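Local atomic coordinates of group II chitinase (Ostrinia furnacalis, PDB entry 6JAV), a protein that probably hydrolyses internal bonds of chitin as a family 18 endochitinase, the chain here being its first catalytic domain with an inhibitor bound. Residues H38-F43 with S80-G85; D121-D126 with L164-A169; V195-Y200 with I244-P249; L285-I290 with V320-V325. All coordinates share one frame; numbering follows the deposited sequence. Where two conformers were deposited one is given.

Overall arrangement
Following the chain from the N terminus, the four contacts come in series, none nested in or crossing another. Interaction 1 closes a 36-residue excursion by pairing two parallel barrel strands. Interaction 2 does the same one step on, across helix 143-159, and its strand 122-126 lies directly beside strand 78-84 of interaction 1. Interaction 3, further round the barrel, closes a 43-residue loop, touching interaction 2 where Met196 packs on Ala169. Interaction 4 closes a 29-residue loop within the alpha/beta insertion that precedes barrel strand 342-346. Strands 284-286 and 318-321 both pair antiparallel with strand 244-257, which also enters interaction 3, and Pro249 meets Asp323 where these two contacts join.

Interaction 1: residues H38-F43 with S80-G85; sequences HIVYGF and SLALGG
The Phe43 ring carries Gly84 and Gly85 over one face: the CA of Gly85 stands 3.8 Å from the ring centroid, a CH-pi contact 14° off the normal, and Gly84 O lies over the same face. Ala82 CB comes in obliquely, 3.6 Å from Phe43 CD1. The second ring, Tyr41, meets Leu81 at an oblique angle, and Tyr41 CD1 lies 3.8 Å from Leu81 CD1. Tyr66 and Tyr13 also pack on that ring, and its hydroxyl is hydrogen-bonded to Asp60. On the other face of the two strands, the one turned to the barrel interior, Val40 CG1 stands anti to the backbone N, chi1 -179°, which brings it to 3.6 Å from Ala82 CB.

Backbone bonds between the parallel strands run from Ser80 N to Ile39 O (2.9 Å), from Tyr41 N to Ser80 O (2.8 Å) and from Ala82 N to Tyr41 O (2.8 Å). No further backbone bond joins the two segments; the peptide before Phe43 is cis.

Ala82-Gly85 correspond to the SxGG motif of family 18, with alanine at the serine position. Lacking a side chain, Gly85 can bring its CA over the Phe43 face, where aromatic packing replaces hydrogen bonding.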
loop_
_atom_site.group_PDB
_atom_site.type_symbol
_atom_site.label_atom_id
_atom_site.label_comp_id
_atom_site.label_asym_id
_atom_site.label_seq_id
_atom_site.Cartn_x
_atom_site.Cartn_y
_atom_site.Cartn_z
ATOM N N HIS A 38 -4.089 -12.963 -1.834
ATOM C CA HIS A 38 -2.676 -12.800 -2.146
ATOM C C HIS A 38 -2.048 -12.127 -0.940
ATOM O O HIS A 38 -2.660 -11.228 -0.338
ATOM C CB HIS A 38 -2.477 -11.880 -3.360
ATOM C CG HIS A 38 -2.977 -12.464 -4.651
ATOM N ND1 HIS A 38 -4.313 -12.667 -4.917
ATOM C CD2 HIS A 38 -2.303 -12.891 -5.745
ATOM C CE1 HIS A 38 -4.446 -13.212 -6.118
ATOM N NE2 HIS A 38 -3.240 -13.369 -6.636
ATOM N N ILE A 39 -0.872 -12.589 -0.535
ATOM C CA ILE A 39 -0.095 -11.924 0.504
ATOM C C ILE A 39 1.197 -11.473 -0.137
ATOM O O ILE A 39 1.827 -12.246 -0.874
ATOM C CB ILE A 39 0.203 -12.872 1.681
ATOM C CG1 ILE A 39 -1.098 -13.225 2.396
ATOM C CG2 ILE A 39 1.200 -12.212 2.632
ATOM C CD1 ILE A 39 -0.993 -14.486 3.265
ATOM N N VAL A 40 1.589 -10.226 0.124
ATOM C CA VAL A 40 2.829 -9.675 -0.407
ATOM C C VAL A 40 3.739 -9.329 0.763
ATOM O O VAL A 40 3.351 -8.561 1.653
ATOM C CB VAL A 40 2.586 -8.450 -1.295
ATOM C CG1 VAL A 40 3.935 -7.966 -1.834
ATOM C CG2 VAL A 40 1.651 -8.799 -2.433
ATOM N N TYR A 41 4.948 -9.884 0.755
ATOM C CA TYR A 41 5.870 -9.744 1.878
ATOM C C TYR A 41 6.725 -8.496 1.693
ATOM O O TYR A 41 7.547 -8.432 0.768
ATOM C CB TYR A 41 6.766 -10.990 1.891
ATOM C CG TYR A 41 7.638 -11.141 3.114
ATOM C CD1 TYR A 41 8.702 -10.281 3.362
ATOM C CD2 TYR A 41 7.401 -12.190 4.004
ATOM C CE1 TYR A 41 9.503 -10.437 4.494
ATOM C CE2 TYR A 41 8.200 -12.373 5.110
ATOM C CZ TYR A 41 9.230 -11.484 5.366
ATOM O OH TYR A 41 10.014 -11.665 6.491
ATOM N N GLY A 42 6.591 -7.523 2.590
ATOM C CA GLY A 42 7.399 -6.310 2.544
ATOM C C GLY A 42 8.479 -6.351 3.616
ATOM O O GLY A 42 8.171 -6.561 4.798
ATOM N N PHE A 43 9.743 -6.162 3.221
ATOM C CA PHE A 43 10.256 -5.992 1.861
ATOM C C PHE A 43 11.616 -6.683 1.805
ATOM O O PHE A 43 12.323 -6.798 2.829
ATOM C CB PHE A 43 10.549 -4.512 1.574
ATOM C CG PHE A 43 9.324 -3.669 1.404
ATOM C CD1 PHE A 43 8.585 -3.747 0.251
ATOM C CD2 PHE A 43 8.921 -2.806 2.407
ATOM C CE1 PHE A 43 7.445 -2.968 0.075
ATOM C CE2 PHE A 43 7.784 -2.026 2.248
ATOM C CZ PHE A 43 7.046 -2.114 1.079
ATOM N N SER A 80 3.738 -13.474 -2.626
ATOM C CA SER A 80 4.806 -12.820 -3.373
ATOM C C SER A 80 5.757 -12.086 -2.436
ATOM O O SER A 80 5.415 -11.752 -1.297
ATOM C CB SER A 80 4.231 -11.794 -4.345
ATOM O OG SER A 80 3.466 -12.444 -5.351
ATOM N N LEU A 81 6.954 -11.827 -2.936
ATOM C CA LEU A 81 7.937 -11.042 -2.215
ATOM C C LEU A 81 8.017 -9.660 -2.859
ATOM O O LEU A 81 8.159 -9.561 -4.086
ATOM C CB LEU A 81 9.305 -11.729 -2.303
ATOM C CG LEU A 81 10.453 -10.960 -1.646
ATOM C CD1 LEU A 81 10.210 -10.721 -0.148
ATOM C CD2 LEU A 81 11.734 -11.734 -1.873
ATOM N N ALA A 82 7.902 -8.596 -2.051
ATOM C CA ALA A 82 8.027 -7.236 -2.577
ATOM C C ALA A 82 9.452 -6.735 -2.462
ATOM O O ALA A 82 10.131 -6.947 -1.453
ATOM C CB ALA A 82 7.105 -6.243 -1.869
ATOM N N LEU A 83 9.900 -6.031 -3.491
ATOM C CA LEU A 83 11.212 -5.420 -3.519
ATOM C C LEU A 83 11.060 -3.913 -3.466
ATOM O O LEU A 83 10.362 -3.328 -4.306
ATOM C CB LEU A 83 11.915 -5.812 -4.817
ATOM C CG LEU A 83 13.230 -5.101 -5.110
ATOM C CD1 LEU A 83 14.297 -5.501 -4.077
ATOM C CD2 LEU A 83 13.699 -5.479 -6.501
ATOM N N GLY A 84 11.718 -3.294 -2.500
ATOM C CA GLY A 84 11.789 -1.844 -2.451
ATOM C C GLY A 84 11.122 -1.265 -1.216
ATOM O O GLY A 84 11.557 -1.516 -0.089
ATOM N N GLY A 85 10.071 -0.497 -1.427
ATOM C CA GLY A 85 9.442 0.268 -0.368
ATOM C C GLY A 85 9.993 1.688 -0.292
ATOM O O GLY A 85 11.002 2.045 -0.910
#

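Interaction 2: residues D121-D126 with L164-A169; sequences DGLDLD and LLLSAA
Ser167 OG donates to Asp124 OD1 at 2.6 Å, meeting the carboxylate on its anti side and 20° out of its plane. The serine oxygen sits between its own backbone N and carbonyl carbon, chi1 54°, which turns it to the aspartate. It also accepts a hydrogen from a water, 2.8 Å from Ser167 OG. That water's other, weak bond goes to Leu123 O, which already takes Ser167 N at 3.0 Å.

The backbone pairing is complete along the strands: Leu165 N to Asp121 O, Leu123 N to Leu165 O, Leu125 N to Ser167 O at 2.8 Å, and Ala169 N to Leu125 O at 2.9 Å. At Gly122 the strands come very near, its CA 3.1 Å from Leu165 O, where a side chain would collide with that carbonyl. Asp121 OD2 reaches Val79 N on the adjoining strand. On the opposite face Leu123, Leu125 and Leu166 pack against helix 143-159, which links the two strands in a beta-alpha-beta unit of the barrel.

Residues 121-126 hold the aspartates Asp121, Asp124 and Asp126 of the family's DxxDxDxE signature. Held by Ser167 on OD1 and by Tyr12 OH on OD2, the buried Asp124 carboxylate is probably restrained in its rotation.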
loop_
_atom_site.group_PDB
_atom_site.type_symbol
_atom_site.label_atom_id
_atom_site.label_comp_id
_atom_site.label_asym_id
_atom_site.label_seq_id
_atom_site.Cartn_x
_atom_site.Cartn_y
_atom_site.Cartn_z
ATOM N N ASP A 121 5.659 -17.265 -4.839
ATOM C CA ASP A 121 4.883 -17.395 -6.066
ATOM C C ASP A 121 5.107 -16.256 -7.044
ATOM O O ASP A 121 4.619 -16.333 -8.173
ATOM C CB ASP A 121 3.384 -17.402 -5.752
ATOM C CG ASP A 121 2.934 -18.659 -5.081
ATOM O OD1 ASP A 121 3.284 -19.772 -5.582
ATOM O OD2 ASP A 121 2.220 -18.547 -4.068
ATOM N N GLY A 122 5.809 -15.203 -6.647
ATOM C CA GLY A 122 5.986 -14.075 -7.551
ATOM C C GLY A 122 6.771 -12.967 -6.878
ATOM O O GLY A 122 7.148 -13.051 -5.701
ATOM N N LEU A 123 7.011 -11.917 -7.666
ATOM C CA LEU A 123 7.739 -10.726 -7.265
ATOM C C LEU A 123 6.805 -9.532 -7.416
ATOM O O LEU A 123 6.083 -9.432 -8.412
ATOM C CB LEU A 123 8.935 -10.527 -8.210
ATOM C CG LEU A 123 9.832 -9.324 -7.905
ATOM C CD1 LEU A 123 10.511 -9.446 -6.570
ATOM C CD2 LEU A 123 10.903 -9.196 -9.015
ATOM N N ASP A 124 6.804 -8.645 -6.425
ATOM C CA ASP A 124 6.069 -7.382 -6.495
ATOM C C ASP A 124 7.107 -6.260 -6.467
ATOM O O ASP A 124 7.972 -6.229 -5.585
ATOM C CB ASP A 124 5.169 -7.291 -5.250
ATOM C CG ASP A 124 4.254 -6.085 -5.246
ATOM O OD1 ASP A 124 3.436 -5.896 -6.185
ATOM O OD2 ASP A 124 4.300 -5.320 -4.272
ATOM N N LEU A 125 7.048 -5.356 -7.436
ATOM C CA LEU A 125 8.005 -4.256 -7.536
ATOM C C LEU A 125 7.429 -3.032 -6.840
ATOM O O LEU A 125 6.330 -2.580 -7.189
ATOM C CB LEU A 125 8.253 -3.922 -9.010
ATOM C CG LEU A 125 8.871 -5.075 -9.781
ATOM C CD1 LEU A 125 8.817 -4.769 -11.278
ATOM C CD2 LEU A 125 10.303 -5.256 -9.315
ATOM N N ASP A 126 8.179 -2.465 -5.891
ATOM C CA ASP A 126 7.704 -1.363 -5.054
ATOM C C ASP A 126 8.712 -0.219 -5.032
ATOM O O ASP A 126 9.015 0.345 -3.978
ATOM C CB ASP A 126 7.430 -1.814 -3.610
ATOM C CG ASP A 126 6.284 -2.798 -3.505
ATOM O OD1 ASP A 126 6.356 -3.853 -4.163
ATOM O OD2 ASP A 126 5.318 -2.553 -2.754
ATOM N N LEU A 164 5.281 -17.969 -12.546
ATOM C CA LEU A 164 5.465 -17.070 -11.410
ATOM C C LEU A 164 4.832 -15.727 -11.747
ATOM O O LEU A 164 4.750 -15.332 -12.919
ATOM C CB LEU A 164 6.948 -16.897 -11.096
ATOM C CG LEU A 164 7.636 -18.192 -10.604
ATOM C CD1 LEU A 164 9.141 -18.010 -10.538
ATOM C CD2 LEU A 164 7.076 -18.565 -9.219
ATOM N N LEU A 165 4.362 -15.035 -10.710
ATOM C CA LEU A 165 3.618 -13.789 -10.845
ATOM C C LEU A 165 4.549 -12.583 -10.806
ATOM O O LEU A 165 5.635 -12.614 -10.209
ATOM C CB LEU A 165 2.599 -13.664 -9.713
ATOM C CG LEU A 165 1.568 -14.809 -9.678
ATOM C CD1 LEU A 165 0.800 -14.845 -8.373
ATOM C CD2 LEU A 165 0.610 -14.674 -10.876
ATOM N N LEU A 166 4.122 -11.514 -11.466
ATOM C CA LEU A 166 4.833 -10.247 -11.423
ATOM C C LEU A 166 3.810 -9.134 -11.260
ATOM O O LEU A 166 2.852 -9.051 -12.029
ATOM C CB LEU A 166 5.651 -10.036 -12.717
ATOM C CG LEU A 166 6.470 -8.754 -12.737
ATOM C CD1 LEU A 166 7.550 -8.752 -11.640
ATOM C CD2 LEU A 166 7.090 -8.522 -14.129
ATOM N N SER A 167 3.989 -8.302 -10.238
ATOM C CA SER A 167 3.064 -7.210 -9.947
ATOM C C SER A 167 3.870 -5.986 -9.561
ATOM O O SER A 167 5.082 -6.057 -9.362
ATOM C CB SER A 167 2.090 -7.574 -8.820
ATOM O OG SER A 167 2.806 -8.000 -7.665
ATOM N N ALA A 168 3.187 -4.848 -9.445
ATOM C CA ALA A 168 3.858 -3.656 -8.948
ATOM C C ALA A 168 2.894 -2.825 -8.127
ATOM O O ALA A 168 1.699 -2.777 -8.427
ATOM C CB ALA A 168 4.371 -2.766 -10.108
ATOM N N ALA A 169 3.427 -2.158 -7.104
ATOM C CA ALA A 169 2.690 -1.127 -6.383
ATOM C C ALA A 169 3.083 0.199 -6.993
ATOM O O ALA A 169 4.273 0.456 -7.199
ATOM C CB ALA A 169 3.059 -1.145 -4.901
HETATM O O HOH W 1 3.592 -10.682 -7.499
#

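Interaction 3: residues V195-Y200 with I244-P249; sequences VMTYDY and IVMGMP
Thr197 grips Gly247 from a backbone that has already left the strand, for Met196 and Thr197 are the centres of two successive inverse gamma turns. Its OG1, rather than a main-chain amide, donates to Gly247 O at 2.6 Å, in the carbonyl plane and on a lone pair. The hydroxyl is set there by a chi1 of 37°, between the backbone N and the carbonyl carbon. A water adds a second bond to Gly247 O at 2.7 Å and donates in turn to Thr197 O, tying the same two residues together again.

Before the turns the pairing is ordinary and parallel: Val195 N to Val245 O at 3.0 Å, then Gly247 N to Val195 O at 2.9 Å. Val195 CG2 packs on Ile244 CG2.

Tyr198 sets the edge of its ring near Gly247 and Met248 N, while Met196 C lies over the ring's centre on one face. Any side chain at Gly247 would run into Tyr198 CE2 and Val195 O. Tyr198 CB rests on Pro249 CB, 4.0 Å away.

Met196, Tyr198 and Asp199 match the MxYD signature of family 18. Asp199 touches the bound inhibitor and is held by Tyr251 and Gln253. The side-chain and water bonds thus replace strand pairing just before Asp199, which lies in the inhibitor pocket.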
loop_
_atom_site.group_PDB
_atom_site.type_symbol
_atom_site.label_atom_id
_atom_site.label_comp_id
_atom_site.label_asym_id
_atom_site.label_seq_id
_atom_site.Cartn_x
_atom_site.Cartn_y
_atom_site.Cartn_z
ATOM N N VAL A 195 -2.622 -0.033 -7.082
ATOM C CA VAL A 195 -2.544 1.421 -7.065
ATOM C C VAL A 195 -2.620 1.897 -5.614
ATOM O O VAL A 195 -3.574 1.586 -4.887
ATOM C CB VAL A 195 -3.640 2.062 -7.922
ATOM C CG1 VAL A 195 -3.409 3.577 -7.990
ATOM C CG2 VAL A 195 -3.625 1.469 -9.343
ATOM N N MET A 196 -1.610 2.654 -5.188
ATOM C CA MET A 196 -1.517 3.090 -3.793
ATOM C C MET A 196 -2.355 4.358 -3.606
ATOM O O MET A 196 -1.825 5.463 -3.425
ATOM C CB MET A 196 -0.064 3.289 -3.402
ATOM C CG MET A 196 0.654 1.949 -3.395
ATOM S SD MET A 196 2.316 2.044 -2.738
ATOM C CE MET A 196 2.900 2.696 -4.108
ATOM N N THR A 197 -3.688 4.154 -3.622
ATOM C CA THR A 197 -4.700 5.218 -3.494
ATOM C C THR A 197 -4.808 5.685 -2.045
ATOM O O THR A 197 -5.878 5.626 -1.411
ATOM C CB THR A 197 -6.051 4.767 -4.068
ATOM O OG1 THR A 197 -6.253 3.372 -3.777
ATOM C CG2 THR A 197 -6.084 4.921 -5.598
ATOM N N TYR A 198 -3.695 6.169 -1.513
ATOM C CA TYR A 198 -3.618 6.690 -0.158
ATOM C C TYR A 198 -2.368 7.544 -0.062
ATOM O O TYR A 198 -1.590 7.667 -1.014
ATOM C CB TYR A 198 -3.651 5.566 0.905
ATOM C CG TYR A 198 -2.753 4.365 0.616
ATOM C CD1 TYR A 198 -1.381 4.465 0.691
ATOM C CD2 TYR A 198 -3.307 3.137 0.253
ATOM C CE1 TYR A 198 -0.563 3.349 0.420
ATOM C CE2 TYR A 198 -2.494 2.022 -0.008
ATOM C CZ TYR A 198 -1.145 2.147 0.084
ATOM O OH TYR A 198 -0.343 1.050 -0.173
ATOM N N ASP A 199 -2.186 8.154 1.106
ATOM C CA ASP A 199 -1.141 9.164 1.310
ATOM C C ASP A 199 -1.287 10.340 0.343
ATOM O O ASP A 199 -0.291 10.958 -0.038
ATOM C CB ASP A 199 0.273 8.571 1.254
ATOM C CG ASP A 199 0.560 7.659 2.422
ATOM O OD1 ASP A 199 -0.215 7.671 3.410
ATOM O OD2 ASP A 199 1.548 6.896 2.329
ATOM N N TYR A 200 -2.529 10.680 -0.021
ATOM C CA TYR A 200 -2.730 11.887 -0.818
ATOM C C TYR A 200 -2.412 13.133 -0.017
ATOM O O TYR A 200 -2.065 14.165 -0.602
ATOM C CB TYR A 200 -4.178 11.970 -1.256
ATOM C CG TYR A 200 -4.563 11.022 -2.364
ATOM C CD1 TYR A 200 -4.285 11.320 -3.706
ATOM C CD2 TYR A 200 -5.228 9.832 -2.074
ATOM C CE1 TYR A 200 -4.667 10.468 -4.712
ATOM C CE2 TYR A 200 -5.629 8.970 -3.079
ATOM C CZ TYR A 200 -5.345 9.292 -4.407
ATOM O OH TYR A 200 -5.758 8.417 -5.376
ATOM N N ILE A 244 -6.286 -3.795 -12.229
ATOM C CA ILE A 244 -6.168 -2.835 -11.133
ATOM C C ILE A 244 -6.683 -3.436 -9.835
ATOM O O ILE A 244 -7.808 -3.956 -9.763
ATOM C CB ILE A 244 -6.930 -1.546 -11.461
ATOM C CG1 ILE A 244 -6.282 -0.866 -12.667
ATOM C CG2 ILE A 244 -6.959 -0.597 -10.248
ATOM C CD1 ILE A 244 -7.119 0.249 -13.192
ATOM N N VAL A 245 -5.884 -3.327 -8.778
ATOM C CA VAL A 245 -6.400 -3.510 -7.422
ATOM C C VAL A 245 -6.216 -2.184 -6.692
ATOM O O VAL A 245 -5.137 -1.567 -6.755
ATOM C CB VAL A 245 -5.764 -4.706 -6.668
ATOM C CG1 VAL A 245 -6.035 -6.006 -7.435
ATOM C CG2 VAL A 245 -4.295 -4.549 -6.454
ATOM N N MET A 246 -7.277 -1.728 -6.030
ATOM C CA MET A 246 -7.302 -0.412 -5.402
ATOM C C MET A 246 -6.839 -0.491 -3.951
ATOM O O MET A 246 -7.460 -1.186 -3.135
ATOM C CB MET A 246 -8.705 0.176 -5.452
ATOM C CG MET A 246 -8.714 1.585 -4.871
ATOM S SD MET A 246 -10.305 2.369 -5.234
ATOM C CE MET A 246 -11.148 1.838 -3.792
ATOM N N GLY A 247 -5.814 0.289 -3.625
ATOM C CA GLY A 247 -5.301 0.298 -2.256
ATOM C C GLY A 247 -6.226 1.009 -1.278
ATOM O O GLY A 247 -6.829 2.047 -1.578
ATOM N N MET A 248 -6.273 0.472 -0.058
ATOM C CA MET A 248 -7.014 1.064 1.035
ATOM C C MET A 248 -6.139 1.071 2.287
ATOM O O MET A 248 -5.493 0.047 2.610
ATOM C CB MET A 248 -8.322 0.301 1.241
ATOM C CG MET A 248 -9.428 0.551 0.098
ATOM S SD MET A 248 -10.686 -0.702 0.222
ATOM C CE MET A 248 -9.857 -2.052 -0.587
ATOM N N PRO A 249 -6.048 2.203 2.983
ATOM C CA PRO A 249 -5.162 2.320 4.160
ATOM C C PRO A 249 -5.818 1.795 5.432
ATOM O O PRO A 249 -6.968 2.125 5.750
ATOM C CB PRO A 249 -4.918 3.834 4.269
ATOM C CG PRO A 249 -6.218 4.438 3.761
ATOM C CD PRO A 249 -6.734 3.479 2.665
HETATM O O HOH W 2 -8.231 4.290 -0.914
#

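Interaction 4: residues L285-I290 with V320-V325; sequences LAYYEI and VSFDDV
Ile290 lays its CG2 methyl squarely over the Phe322 ring, 3.6 Å from the centroid and 8° off the normal. The two side chains run antiparallel, with Ile290 CD1 near the root of the phenylalanine, 3.6 Å from Phe322 CB. The same CD1 lies 3.7 Å from Val320 CG2, touching both Val320 and Phe322. In Phe322, chi1 67° puts CG between the backbone N and the carbonyl carbon and carries the ring toward Ile290, while chi2 -78° turns its face to the methyl.

Tyr287 comes at Phe322 from another direction, its CE1 4.1 Å from Phe322 CE2. That carbon sits at the edge of the tyrosine ring, near its plane. Leu285 completes the apolar patch, crossing Val320 at about a right angle with its CD1 4.2 Å from Val320 CG2.

The polar links lie beside this apolar patch. A water donates to Tyr287 OH at 2.8 Å and accepts from Val325 N, and the tyrosine hydroxyl is also bonded to Gln359. Within the first segment Ala286, at the N-cap position, gives its N to Glu289 OE1 at 2.8 Å, the glutamate half of a capping box that starts helix 287-296.

The patch therefore wedges the first turn of helix 287-296 against the end of strand 318-321. Inserted between barrel strands 244-257 and 342-346, these elements are consistent with the alpha+beta insertion domain of family 18 chitinases. Strands 284-286 and 318-321 both pair with strand 244-257, Asp323 forms a salt bridge to Lys331 in helix 325-337, and helix 363-373 packs on Tyr287 and Val325.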
loop_
_atom_site.group_PDB
_atom_site.type_symbol
_atom_site.label_atom_id
_atom_site.label_comp_id
_atom_site.label_asym_id
_atom_site.label_seq_id
_atom_site.Cartn_x
_atom_site.Cartn_y
_atom_site.Cartn_z
ATOM N N LEU A 285 -0.597 6.817 12.428
ATOM C CA LEU A 285 -1.220 6.016 13.484
ATOM C C LEU A 285 -1.917 4.809 12.870
ATOM O O LEU A 285 -2.631 4.938 11.871
ATOM C CB LEU A 285 -2.275 6.808 14.296
ATOM C CG LEU A 285 -1.751 7.954 15.169
ATOM C CD1 LEU A 285 -2.908 8.772 15.720
ATOM C CD2 LEU A 285 -0.877 7.426 16.317
ATOM N N ALA A 286 -1.751 3.642 13.482
ATOM C CA ALA A 286 -2.473 2.471 13.014
ATOM C C ALA A 286 -3.959 2.630 13.320
ATOM O O ALA A 286 -4.344 3.370 14.229
ATOM C CB ALA A 286 -1.956 1.225 13.747
ATOM N N TYR A 287 -4.810 1.936 12.558
ATOM C CA TYR A 287 -6.231 1.959 12.883
ATOM C C TYR A 287 -6.480 1.572 14.341
ATOM O O TYR A 287 -7.320 2.175 15.011
ATOM C CB TYR A 287 -7.053 1.069 11.933
ATOM C CG TYR A 287 -8.520 1.135 12.301
ATOM C CD1 TYR A 287 -9.264 2.268 11.998
ATOM C CD2 TYR A 287 -9.116 0.129 13.039
ATOM C CE1 TYR A 287 -10.605 2.375 12.366
ATOM C CE2 TYR A 287 -10.460 0.226 13.424
ATOM C CZ TYR A 287 -11.181 1.351 13.073
ATOM O OH TYR A 287 -12.511 1.488 13.444
ATOM N N TYR A 288 -5.745 0.581 14.868
ATOM C CA TYR A 288 -6.001 0.181 16.255
ATOM C C TYR A 288 -5.546 1.228 17.270
ATOM O O TYR A 288 -5.990 1.192 18.432
ATOM C CB TYR A 288 -5.416 -1.210 16.560
ATOM C CG TYR A 288 -3.908 -1.326 16.522
ATOM C CD1 TYR A 288 -3.105 -0.868 17.591
ATOM C CD2 TYR A 288 -3.268 -1.930 15.431
ATOM C CE1 TYR A 288 -1.732 -0.990 17.551
ATOM C CE2 TYR A 288 -1.888 -2.049 15.381
ATOM C CZ TYR A 288 -1.117 -1.574 16.437
ATOM O OH TYR A 288 0.252 -1.714 16.408
ATOM N N GLU A 289 -4.659 2.135 16.880
ATOM C CA GLU A 289 -4.340 3.284 17.725
ATOM C C GLU A 289 -5.421 4.356 17.630
ATOM O O GLU A 289 -5.800 4.970 18.646
ATOM C CB GLU A 289 -2.971 3.827 17.323
ATOM C CG GLU A 289 -1.822 2.859 17.723
ATOM C CD GLU A 289 -0.472 3.244 17.159
ATOM O OE1 GLU A 289 -0.359 3.596 15.956
ATOM O OE2 GLU A 289 0.545 3.158 17.896
ATOM N N ILE A 290 -5.947 4.581 16.423
ATOM C CA ILE A 290 -6.979 5.606 16.223
ATOM C C ILE A 290 -8.274 5.212 16.921
ATOM O O ILE A 290 -8.902 6.028 17.612
ATOM C CB ILE A 290 -7.194 5.805 14.709
ATOM C CG1 ILE A 290 -5.938 6.386 14.069
ATOM C CG2 ILE A 290 -8.425 6.701 14.455
ATOM C CD1 ILE A 290 -5.990 6.354 12.531
ATOM N N VAL A 320 -6.233 13.487 13.104
ATOM C CA VAL A 320 -5.869 12.329 12.271
ATOM C C VAL A 320 -6.981 12.041 11.274
ATOM O O VAL A 320 -8.163 12.101 11.613
ATOM C CB VAL A 320 -5.556 11.100 13.159
ATOM C CG1 VAL A 320 -6.777 10.651 13.943
ATOM C CG2 VAL A 320 -4.987 9.932 12.303
ATOM N N SER A 321 -6.607 11.723 10.027
ATOM C CA SER A 321 -7.598 11.317 9.035
ATOM C C SER A 321 -7.357 9.865 8.656
ATOM O O SER A 321 -6.207 9.417 8.617
ATOM C CB SER A 321 -7.535 12.206 7.786
ATOM O OG SER A 321 -6.254 12.158 7.192
ATOM N N PHE A 322 -8.438 9.134 8.384
ATOM C CA PHE A 322 -8.359 7.676 8.288
ATOM C C PHE A 322 -9.632 7.137 7.649
ATOM O O PHE A 322 -10.598 7.870 7.403
ATOM C CB PHE A 322 -8.128 7.054 9.684
ATOM C CG PHE A 322 -9.286 7.232 10.620
ATOM C CD1 PHE A 322 -9.487 8.457 11.262
ATOM C CD2 PHE A 322 -10.209 6.217 10.826
ATOM C CE1 PHE A 322 -10.580 8.645 12.124
ATOM C CE2 PHE A 322 -11.310 6.406 11.712
ATOM C CZ PHE A 322 -11.477 7.636 12.333
ATOM N N ASP A 323 -9.625 5.837 7.364
ATOM C CA ASP A 323 -10.808 5.170 6.835
ATOM C C ASP A 323 -11.488 4.334 7.919
ATOM O O ASP A 323 -10.826 3.586 8.653
ATOM C CB ASP A 323 -10.430 4.255 5.660
ATOM C CG ASP A 323 -10.264 5.008 4.341
ATOM O OD1 ASP A 323 -10.340 6.260 4.323
ATOM O OD2 ASP A 323 -10.045 4.316 3.305
ATOM N N ASP A 324 -12.812 4.462 8.008
ATOM C CA ASP A 324 -13.639 3.624 8.858
ATOM C C ASP A 324 -14.383 2.574 8.029
ATOM O O ASP A 324 -14.288 2.522 6.802
ATOM C CB ASP A 324 -14.575 4.478 9.725
ATOM C CG ASP A 324 -15.608 5.284 8.918
ATOM O OD1 ASP A 324 -15.612 5.311 7.673
ATOM O OD2 ASP A 324 -16.443 5.952 9.574
ATOM N N VAL A 325 -15.133 1.705 8.711
ATOM C CA VAL A 325 -15.881 0.659 8.018
ATOM C C VAL A 325 -16.842 1.262 7.004
ATOM O O VAL A 325 -17.010 0.729 5.901
ATOM C CB VAL A 325 -16.604 -0.251 9.038
ATOM C CG1 VAL A 325 -17.650 -1.093 8.360
ATOM C CG2 VAL A 325 -15.574 -1.086 9.786
HETATM O O HOH W 3 -14.694 1.698 11.750
#